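Long-range contacts in lovastatin nonaketide synthase, polyketide synthase component (Aspergillus terreus, PDB 7CPX), which builds the nonaketide chain of dihydromonacolin L from malonyl-CoA on the way to lovastatin, working as a homodimer together with lovC: residues D1134-L1138 against H1169-V1175; A1148-F1154 against E1220-T1226. The protein carries 2 engineered substitutions. The contacts are given in a common frame with arbitrary orientation. Residues are numbered along the deposited sequence.

Contact 1. Residues D1134-L1138 against H1169-V1175; sequences DFRRL and HPASLDV
In the dehydratase domain, the first turns of the central helix of what is probably the C-terminal hotdog fold (1107-1267) carry D1174, the predicted proton donor, and the loop D1134-L1138 lies across them. D1134 and F1135 continue a 3-10 turn begun earlier in the chain, and by L1138 the chain is extended (phi/psi -72/96), leading towards strand 1140-1144. The helix starts at P1170, with H1169 as N-cap; a proline fits the first turn, where no amide hydrogen is needed. F1135 CA and A1171 CA, 4.8 Å apart, are the nearest alpha carbons. V1175 and F1135 bury the most surface. V1175 (chi1 t) packs against the loop, CG2 3.4 Å from F1135 O and CG1 3.5 Å from L1138 CB, a branched side chain set against main chain and leucine alike. The F1135 ring (chi1 m, chi2 79°) lies over A1171, whose CA makes a CH-pi contact 3.8 Å from the ring centroid; a residue as small as alanine allows this approach. At the ring edge F1135 CD2 stands 3.5 Å from D1174 OD2, and the ring also meets H985, the predicted proton acceptor, edge-to-face, so F1135 packs beside both residues of the predicted catalytic pair. D1134 (chi1 m) turns its carboxylate to H1169 (chi1 t), and H1169 NE2 donates a hydrogen bond to D1134 OD2 at 3.1 Å.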
loop_
_atom_site.group_PDB
_atom_site.type_symbol
_atom_site.label_atom_id
_atom_site.label_comp_id
_atom_site.label_asym_id
_atom_site.label_seq_id
_atom_site.Cartn_x
_atom_site.Cartn_y
_atom_site.Cartn_z
ATOM N N ASP A 1134 13.530 -22.928 -18.902
ATOM C CA ASP A 1134 12.720 -23.479 -17.821
ATOM C C ASP A 1134 11.264 -23.655 -18.231
ATOM O O ASP A 1134 10.563 -24.503 -17.669
ATOM C CB ASP A 1134 12.813 -22.582 -16.588
ATOM C CG ASP A 1134 14.218 -22.504 -16.029
ATOM O OD1 ASP A 1134 15.122 -23.152 -16.596
ATOM O OD2 ASP A 1134 14.419 -21.795 -15.021
ATOM N N PHE A 1135 10.791 -22.875 -19.195
ATOM C CA PHE A 1135 9.405 -22.959 -19.631
ATOM C C PHE A 1135 9.189 -24.009 -20.711
ATOM O O PHE A 1135 8.046 -24.226 -21.126
ATOM C CB PHE A 1135 8.928 -21.587 -20.115
ATOM C CG PHE A 1135 8.806 -20.578 -19.011
ATOM C CD1 PHE A 1135 9.925 -19.930 -18.521
ATOM C CD2 PHE A 1135 7.576 -20.291 -18.451
ATOM C CE1 PHE A 1135 9.819 -19.008 -17.499
ATOM C CE2 PHE A 1135 7.460 -19.370 -17.429
ATOM C CZ PHE A 1135 8.584 -18.729 -16.950
ATOM N N ARG A 1136 10.254 -24.664 -21.171
ATOM C CA ARG A 1136 10.153 -25.873 -21.976
ATOM C C ARG A 1136 10.310 -27.128 -21.127
ATOM O O ARG A 1136 10.648 -28.192 -21.656
ATOM C CB ARG A 1136 11.198 -25.861 -23.090
ATOM C CG ARG A 1136 10.988 -24.789 -24.143
ATOM C CD ARG A 1136 12.090 -24.840 -25.188
ATOM N NE ARG A 1136 12.096 -26.109 -25.909
ATOM C CZ ARG A 1136 11.638 -26.284 -27.142
ATOM N NH1 ARG A 1136 11.149 -25.281 -27.852
ATOM N NH2 ARG A 1136 11.677 -27.499 -27.682
ATOM N N ARG A 1137 10.067 -27.021 -19.824
ATOM C CA ARG A 1137 10.288 -28.105 -18.876
ATOM C C ARG A 1137 9.209 -29.180 -18.928
ATOM O O ARG A 1137 9.162 -30.030 -18.032
ATOM C CB ARG A 1137 10.380 -27.535 -17.459
ATOM C CG ARG A 1137 11.750 -26.992 -17.088
ATOM C CD ARG A 1137 12.706 -28.107 -16.715
ATOM N NE ARG A 1137 13.938 -27.597 -16.127
ATOM C CZ ARG A 1137 14.810 -28.340 -15.459
ATOM N NH1 ARG A 1137 14.610 -29.632 -15.263
ATOM N NH2 ARG A 1137 15.907 -27.769 -14.971
ATOM N N LEU A 1138 8.352 -29.169 -19.946
ATOM C CA LEU A 1138 7.344 -30.211 -20.092
ATOM C C LEU A 1138 8.016 -31.507 -20.523
ATOM O O LEU A 1138 8.269 -31.716 -21.713
ATOM C CB LEU A 1138 6.283 -29.786 -21.106
ATOM C CG LEU A 1138 5.094 -30.722 -21.310
ATOM C CD1 LEU A 1138 4.344 -30.925 -20.012
ATOM C CD2 LEU A 1138 4.168 -30.160 -22.369
ATOM N N HIS A 1169 7.829 -22.921 -8.968
ATOM C CA HIS A 1169 8.611 -22.215 -9.964
ATOM C C HIS A 1169 7.659 -21.787 -11.073
ATOM O O HIS A 1169 7.065 -22.650 -11.729
ATOM C CB HIS A 1169 9.713 -23.113 -10.508
ATOM C CG HIS A 1169 10.694 -22.416 -11.401
ATOM N ND1 HIS A 1169 10.416 -21.227 -12.039
ATOM C CD2 HIS A 1169 11.956 -22.748 -11.762
ATOM C CE1 HIS A 1169 11.462 -20.859 -12.756
ATOM N NE2 HIS A 1169 12.411 -21.764 -12.604
ATOM N N PRO A 1170 7.471 -20.483 -11.311
ATOM C CA PRO A 1170 6.488 -20.055 -12.315
ATOM C C PRO A 1170 6.646 -20.770 -13.646
ATOM O O PRO A 1170 5.692 -20.865 -14.421
ATOM C CB PRO A 1170 6.760 -18.554 -12.441
ATOM C CG PRO A 1170 7.241 -18.167 -11.094
ATOM C CD PRO A 1170 8.055 -19.332 -10.600
ATOM N N ALA A 1171 7.847 -21.280 -13.918
ATOM C CA ALA A 1171 8.047 -22.087 -15.116
ATOM C C ALA A 1171 7.201 -23.353 -15.071
ATOM O O ALA A 1171 6.564 -23.716 -16.065
ATOM C CB ALA A 1171 9.524 -22.438 -15.271
ATOM N N SER A 1172 7.177 -24.037 -13.924
ATOM C CA SER A 1172 6.403 -25.269 -13.820
ATOM C C SER A 1172 4.911 -24.999 -13.972
ATOM O O SER A 1172 4.207 -25.736 -14.673
ATOM C CB SER A 1172 6.687 -25.955 -12.485
ATOM O OG SER A 1172 6.308 -25.130 -11.398
ATOM N N LEU A 1173 4.410 -23.947 -13.325
ATOM C CA LEU A 1173 2.990 -23.629 -13.426
ATOM C C LEU A 1173 2.628 -23.171 -14.834
ATOM O O LEU A 1173 1.549 -23.495 -15.344
ATOM C CB LEU A 1173 2.626 -22.565 -12.393
ATOM C CG LEU A 1173 1.195 -22.031 -12.426
ATOM C CD1 LEU A 1173 0.207 -23.150 -12.171
ATOM C CD2 LEU A 1173 1.023 -20.927 -11.402
ATOM N N ASP A 1174 3.520 -22.423 -15.484
ATOM C CA ASP A 1174 3.268 -22.024 -16.862
ATOM C C ASP A 1174 3.280 -23.225 -17.794
ATOM O O ASP A 1174 2.517 -23.265 -18.762
ATOM C CB ASP A 1174 4.299 -20.991 -17.310
ATOM C CG ASP A 1174 3.809 -20.147 -18.468
ATOM O OD1 ASP A 1174 2.980 -19.243 -18.237
ATOM O OD2 ASP A 1174 4.249 -20.391 -19.610
ATOM N N VAL A 1175 4.133 -24.214 -17.524
ATOM C CA VAL A 1175 4.099 -25.454 -18.293
ATOM C C VAL A 1175 2.781 -26.179 -18.063
ATOM O O VAL A 1175 2.185 -26.733 -18.995
ATOM C CB VAL A 1175 5.303 -26.338 -17.925
ATOM C CG1 VAL A 1175 5.112 -27.743 -18.463
ATOM C CG2 VAL A 1175 6.575 -25.731 -18.469
#

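Contact 2. Residues A1148-F1154 against E1220-T1226; sequences ASGTLDF and EKVAFNT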
loop_
_atom_site.group_PDB
_atom_site.type_symbol
_atom_site.label_atom_id
_atom_site.label_comp_id
_atom_site.label_asym_id
_atom_site.label_seq_id
_atom_site.Cartn_x
_atom_site.Cartn_y
_atom_site.Cartn_z
ATOM N N ALA A 1148 -5.351 -33.677 -22.110
ATOM C CA ALA A 1148 -3.924 -33.946 -22.157
ATOM C C ALA A 1148 -3.472 -34.437 -20.793
ATOM O O ALA A 1148 -4.156 -34.256 -19.785
ATOM C CB ALA A 1148 -3.120 -32.710 -22.578
ATOM N N SER A 1149 -2.315 -35.086 -20.782
ATOM C CA SER A 1149 -1.727 -35.577 -19.545
ATOM C C SER A 1149 -0.249 -35.813 -19.794
ATOM O O SER A 1149 0.251 -35.615 -20.902
ATOM C CB SER A 1149 -2.419 -36.855 -19.065
ATOM O OG SER A 1149 -1.813 -37.349 -17.885
ATOM N N GLY A 1150 0.446 -36.217 -18.753
ATOM C CA GLY A 1150 1.844 -36.564 -18.890
ATOM C C GLY A 1150 2.612 -36.196 -17.630
ATOM O O GLY A 1150 2.088 -36.316 -16.522
ATOM N N THR A 1151 3.850 -35.747 -17.826
ATOM C CA THR A 1151 4.722 -35.380 -16.722
ATOM C C THR A 1151 5.465 -34.103 -17.077
ATOM O O THR A 1151 6.023 -33.990 -18.173
ATOM C CB THR A 1151 5.721 -36.498 -16.411
ATOM O OG1 THR A 1151 5.035 -37.755 -16.365
ATOM C CG2 THR A 1151 6.398 -36.251 -15.081
ATOM N N LEU A 1152 5.466 -33.149 -16.151
ATOM C CA LEU A 1152 6.203 -31.905 -16.292
ATOM C C LEU A 1152 7.157 -31.765 -15.118
ATOM O O LEU A 1152 6.854 -32.206 -14.006
ATOM C CB LEU A 1152 5.256 -30.700 -16.358
ATOM C CG LEU A 1152 4.346 -30.463 -15.150
ATOM C CD1 LEU A 1152 5.018 -29.582 -14.112
ATOM C CD2 LEU A 1152 3.035 -29.844 -15.593
ATOM N N ASP A 1153 8.312 -31.156 -15.368
ATOM C CA ASP A 1153 9.334 -31.026 -14.337
ATOM C C ASP A 1153 8.893 -29.991 -13.312
ATOM O O ASP A 1153 8.750 -28.806 -13.633
ATOM C CB ASP A 1153 10.669 -30.638 -14.963
ATOM C CG ASP A 1153 11.200 -31.696 -15.908
ATOM O OD1 ASP A 1153 10.583 -32.778 -15.996
ATOM O OD2 ASP A 1153 12.235 -31.447 -16.561
ATOM N N PHE A 1154 8.674 -30.436 -12.075
ATOM C CA PHE A 1154 8.365 -29.536 -10.968
ATOM C C PHE A 1154 9.657 -28.883 -10.471
ATOM O O PHE A 1154 10.085 -29.049 -9.328
ATOM C CB PHE A 1154 7.656 -30.293 -9.854
ATOM C CG PHE A 1154 6.916 -29.408 -8.894
ATOM C CD1 PHE A 1154 5.611 -29.030 -9.151
ATOM C CD2 PHE A 1154 7.521 -28.962 -7.733
ATOM C CE1 PHE A 1154 4.925 -28.221 -8.272
ATOM C CE2 PHE A 1154 6.839 -28.151 -6.849
ATOM C CZ PHE A 1154 5.538 -27.780 -7.117
ATOM N N GLU A 1220 11.629 -33.434 -8.558
ATOM C CA GLU A 1220 11.286 -32.261 -9.356
ATOM C C GLU A 1220 10.692 -32.655 -10.703
ATOM O O GLU A 1220 10.997 -32.041 -11.730
ATOM C CB GLU A 1220 12.515 -31.367 -9.552
ATOM C CG GLU A 1220 13.655 -31.995 -10.341
ATOM C CD GLU A 1220 14.849 -31.070 -10.468
ATOM O OE1 GLU A 1220 14.974 -30.142 -9.641
ATOM O OE2 GLU A 1220 15.662 -31.270 -11.394
ATOM N N LYS A 1221 9.841 -33.677 -10.703
ATOM C CA LYS A 1221 9.172 -34.123 -11.921
ATOM C C LYS A 1221 7.860 -34.771 -11.509
ATOM O O LYS A 1221 7.860 -35.857 -10.922
ATOM C CB LYS A 1221 10.050 -35.089 -12.711
ATOM C CG LYS A 1221 9.448 -35.523 -14.032
ATOM C CD LYS A 1221 10.502 -36.065 -14.985
ATOM C CE LYS A 1221 11.161 -37.325 -14.444
ATOM N NZ LYS A 1221 12.171 -37.873 -15.393
ATOM N N VAL A 1222 6.750 -34.106 -11.815
ATOM C CA VAL A 1222 5.439 -34.487 -11.311
ATOM C C VAL A 1222 4.496 -34.700 -12.484
ATOM O O VAL A 1222 4.604 -34.043 -13.525
ATOM C CB VAL A 1222 4.873 -33.422 -10.349
ATOM C CG1 VAL A 1222 5.796 -33.237 -9.155
ATOM C CG2 VAL A 1222 4.666 -32.109 -11.085
ATOM N N ALA A 1223 3.549 -35.612 -12.298
ATOM C CA ALA A 1223 2.601 -35.921 -13.350
ATOM C C ALA A 1223 1.494 -34.871 -13.379
ATOM O O ALA A 1223 1.323 -34.079 -12.451
ATOM C CB ALA A 1223 2.020 -37.316 -13.151
ATOM N N PHE A 1224 0.730 -34.875 -14.467
ATOM C CA PHE A 1224 -0.324 -33.892 -14.650
ATOM C C PHE A 1224 -1.398 -34.458 -15.563
ATOM O O PHE A 1224 -1.120 -35.265 -16.456
ATOM C CB PHE A 1224 0.217 -32.588 -15.247
ATOM C CG PHE A 1224 0.587 -32.696 -16.700
ATOM C CD1 PHE A 1224 -0.359 -32.473 -17.683
ATOM C CD2 PHE A 1224 1.876 -33.021 -17.082
ATOM C CE1 PHE A 1224 -0.031 -32.575 -19.017
ATOM C CE2 PHE A 1224 2.213 -33.122 -18.417
ATOM C CZ PHE A 1224 1.257 -32.898 -19.387
ATOM N N ASN A 1225 -2.626 -34.012 -15.322
ATOM C CA ASN A 1225 -3.753 -34.189 -16.220
ATOM C C ASN A 1225 -4.391 -32.828 -16.454
ATOM O O ASN A 1225 -4.245 -31.907 -15.647
ATOM C CB ASN A 1225 -4.785 -35.166 -15.645
ATOM C CG ASN A 1225 -4.193 -36.523 -15.335
ATOM O OD1 ASN A 1225 -3.184 -36.921 -15.917
ATOM N ND2 ASN A 1225 -4.820 -37.244 -14.414
ATOM N N THR A 1226 -5.093 -32.690 -17.573
ATOM C CA THR A 1226 -5.699 -31.409 -17.903
ATOM C C THR A 1226 -6.830 -31.620 -18.895
ATOM O O THR A 1226 -6.694 -32.392 -19.850
ATOM C CB THR A 1226 -4.660 -30.442 -18.479
ATOM O OG1 THR A 1226 -5.322 -29.318 -19.072
ATOM C CG2 THR A 1226 -3.810 -31.136 -19.519
#
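Six main-chain hydrogen bonds, each 2.9 Å long, tie the strands together in antiparallel register: A1148 N to T1226 O and T1226 N to A1148 O, G1150 N to F1224 O and F1224 N to G1150 O, L1152 N to V1222 O and V1222 N to L1152 O. Between them lie the non-hydrogen-bonded pairs S1149-N1225 and T1151-A1223, with alpha carbons 4.1 and 4.0 Å apart. The hydroxyl of S1149 adds a polar contact: OG is 2.6 Å from F1224 O and a very short 2.4 Å from N1225 OD1, two acceptors competing for one proton. G1150, at phi/psi 146/-144, adopts a conformation suited to glycine, and without a side chain there the F1224 ring (chi1 p) can fold across the neighbouring strand, with G1150 N and S1149 C over one of its faces. L1152 and V1222 share that side of the sheet; L1152 CD2 lies 3.7 Å from F1224 CD2, and L1152 CD1 4.0 Å from V1222 CG2. Past the strand end, F1154 CB reaches V1222 CG1 at 3.6 Å. On the face that carries S1149 and T1151, T1151 CG2 lies 3.3 Å from CG of K1221, which precedes the strand; the more exposed setting suits threonine and lysine. The A1148, L1152, F1224 and T1226 side chains touch helix 1170-1184, the sheet wrapped on a central helix that characterises the hotdog fold.

Both contacts are largely buried and belong to the same probable C-terminal hotdog fold, their centres 10 Å apart and their segments alternating along the chain. Contact 1 joins a loop to the start of the central helix through side chains of the helix set against loop side chains and main chain, with one histidine-carboxylate bond and a ring beside D1174; contact 2 is a regular backbone ladder within the sheet, reaching a more exposed margin at K1221. Apolar packing joins them: V1175 CG1 meets L1152 CB at 3.6 Å, and L1138 CD1 meets F1224 CE2 at 3.5 Å. Nearer the partly exposed side, R1137 NH1 and D1153 OD2 form a salt bridge at 3.3 Å.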